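Long-range contact in Galactose/lactose metabolism regulatory protein GAL80 (Saccharomyces cerevisiae, PDB 3BTV), which represses the yeast galactose and lactose metabolic genes by binding the activator GAL4 and blocking its transcriptional activation when no inducing sugar is present: residues B[179-184]-B[295-300]. The protein carries 1 engineered substitution. Numbering follows the deposited sequence.
Sequences IEIAGN and LVIDIH
The edge of the His300 ring meets the Glu180 carboxylate, the two planes 33° apart. NE2 of His300 donates to the syn lone pair of Glu180 OE1, which lies in the ring plane; the 2.4 Å separation is unusually short, probably in part coordinate error. Glu180 reaches the ring because its chain bends at chi2 (83°). ND1 makes a weak hydrogen bond to Asp305, and carboxylates at both ring nitrogens would favour a protonated His300. Asp298 stands beside Glu180 on the face that also carries Ala182 and Val296, its OD1 4.5 Å from Glu180 OE1; if both are ionised they would repel, which a protonated His300 and the salt bridge from Asp298 to Lys307 would offset. Glu180 with Asp298 and Ala182 with Val296 are antiparallel hydrogen-bonded pairs, Val296 N lying 2.8 Å from Ala182 O. Beta-branched isoleucines suit the extended backbone and fill the other face, where Ile181 CG1 lies alongside Ile297 CG2 at 4.1 Å. Side-chain-free Gly183 lets Leu295 CD2 approach its CA. In the C-terminal domain's mixed sheet, strands 276-283 and 305-310 flank the pair; helix 209-225 covers Ile179 and Ile181, while from the second subunit Ser281 weakly hydrogen-bonds Glu180 OE2 and Lys283 packs on His300.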
loop_
_atom_site.group_PDB
_atom_site.type_symbol
_atom_site.label_atom_id
_atom_site.label_comp_id
_atom_site.label_asym_id
_atom_site.label_seq_id
_atom_site.Cartn_x
_atom_site.Cartn_y
_atom_site.Cartn_z
ATOM N N ILE B 179 7.935 3.944 2.732
ATOM C CA ILE B 179 7.192 4.920 1.907
ATOM C C ILE B 179 5.837 4.381 1.458
ATOM O O ILE B 179 5.741 3.239 1.023
ATOM C CB ILE B 179 8.002 5.255 0.624
ATOM C CG1 ILE B 179 9.395 5.810 0.983
ATOM C CG2 ILE B 179 7.216 6.178 -0.309
ATOM C CD1 ILE B 179 10.259 6.129 -0.225
ATOM N N GLU B 180 4.788 5.190 1.539
ATOM C CA GLU B 180 3.508 4.806 0.918
ATOM C C GLU B 180 3.024 5.857 -0.052
ATOM O O GLU B 180 3.118 7.067 0.190
ATOM C CB GLU B 180 2.409 4.537 1.962
ATOM C CG GLU B 180 2.708 3.352 2.899
ATOM C CD GLU B 180 3.606 3.750 4.056
ATOM O OE1 GLU B 180 3.392 4.869 4.567
ATOM O OE2 GLU B 180 4.510 2.963 4.448
ATOM N N ILE B 181 2.459 5.387 -1.143
ATOM C CA ILE B 181 1.900 6.279 -2.137
ATOM C C ILE B 181 0.479 5.864 -2.478
ATOM O O ILE B 181 0.212 4.701 -2.753
ATOM C CB ILE B 181 2.738 6.244 -3.405
ATOM C CG1 ILE B 181 4.165 6.685 -3.089
ATOM C CG2 ILE B 181 2.101 7.124 -4.483
ATOM C CD1 ILE B 181 5.073 6.666 -4.306
ATOM N N ALA B 182 -0.430 6.822 -2.461
ATOM C CA ALA B 182 -1.803 6.579 -2.877
ATOM C C ALA B 182 -2.177 7.672 -3.858
ATOM O O ALA B 182 -1.928 8.850 -3.601
ATOM C CB ALA B 182 -2.717 6.623 -1.688
ATOM N N GLY B 183 -2.759 7.287 -4.988
ATOM C CA GLY B 183 -3.152 8.252 -5.998
ATOM C C GLY B 183 -4.383 7.831 -6.778
ATOM O O GLY B 183 -4.869 6.696 -6.627
ATOM N N ASN B 184 -4.899 8.760 -7.588
ATOM C CA ASN B 184 -5.929 8.475 -8.600
ATOM C C ASN B 184 -5.473 8.899 -9.998
ATOM O O ASN B 184 -4.604 9.754 -10.134
ATOM C CB ASN B 184 -7.247 9.182 -8.280
ATOM C CG ASN B 184 -7.986 8.551 -7.122
ATOM O OD1 ASN B 184 -9.033 7.932 -7.310
ATOM N ND2 ASN B 184 -7.452 8.708 -5.913
ATOM N N LEU B 295 -3.633 12.734 -4.441
ATOM C CA LEU B 295 -2.340 12.079 -4.425
ATOM C C LEU B 295 -1.742 12.302 -3.043
ATOM O O LEU B 295 -1.769 13.429 -2.526
ATOM C CB LEU B 295 -1.434 12.703 -5.495
ATOM C CG LEU B 295 0.035 12.256 -5.607
ATOM C CD1 LEU B 295 0.890 12.861 -4.518
ATOM C CD2 LEU B 295 0.128 10.740 -5.573
ATOM N N VAL B 296 -1.233 11.240 -2.427
ATOM C CA VAL B 296 -0.434 11.405 -1.213
ATOM C C VAL B 296 0.772 10.509 -1.264
ATOM O O VAL B 296 0.675 9.341 -1.630
ATOM C CB VAL B 296 -1.215 11.151 0.100
ATOM C CG1 VAL B 296 -2.676 11.521 -0.062
ATOM C CG2 VAL B 296 -1.062 9.716 0.553
ATOM N N ILE B 297 1.909 11.098 -0.926
ATOM C CA ILE B 297 3.182 10.396 -0.791
ATOM C C ILE B 297 3.625 10.600 0.660
ATOM O O ILE B 297 3.849 11.740 1.110
ATOM C CB ILE B 297 4.226 10.985 -1.742
ATOM C CG1 ILE B 297 3.704 10.937 -3.187
ATOM C CG2 ILE B 297 5.574 10.284 -1.613
ATOM C CD1 ILE B 297 4.626 11.623 -4.182
ATOM N N ASP B 298 3.672 9.504 1.403
ATOM C CA ASP B 298 4.110 9.509 2.800
ATOM C C ASP B 298 5.496 8.915 2.873
ATOM O O ASP B 298 5.686 7.749 2.533
ATOM C CB ASP B 298 3.168 8.632 3.625
ATOM C CG ASP B 298 1.862 9.326 3.959
ATOM O OD1 ASP B 298 0.850 8.618 4.150
ATOM O OD2 ASP B 298 1.847 10.576 4.030
ATOM N N ILE B 299 6.465 9.700 3.320
ATOM C CA ILE B 299 7.827 9.198 3.489
ATOM C C ILE B 299 8.161 9.155 4.980
ATOM O O ILE B 299 8.143 10.171 5.647
ATOM C CB ILE B 299 8.814 10.068 2.713
ATOM C CG1 ILE B 299 8.410 10.077 1.237
ATOM C CG2 ILE B 299 10.247 9.563 2.886
ATOM C CD1 ILE B 299 9.312 10.860 0.339
ATOM N N HIS B 300 8.391 7.964 5.519
ATOM C CA HIS B 300 8.642 7.837 6.961
ATOM C C HIS B 300 10.139 7.715 7.210
ATOM O O HIS B 300 10.785 6.753 6.748
ATOM C CB HIS B 300 7.908 6.612 7.506
ATOM C CG HIS B 300 6.470 6.557 7.101
ATOM N ND1 HIS B 300 5.507 7.350 7.691
ATOM C CD2 HIS B 300 5.826 5.804 6.170
ATOM C CE1 HIS B 300 4.330 7.089 7.142
ATOM N NE2 HIS B 300 4.497 6.158 6.215
#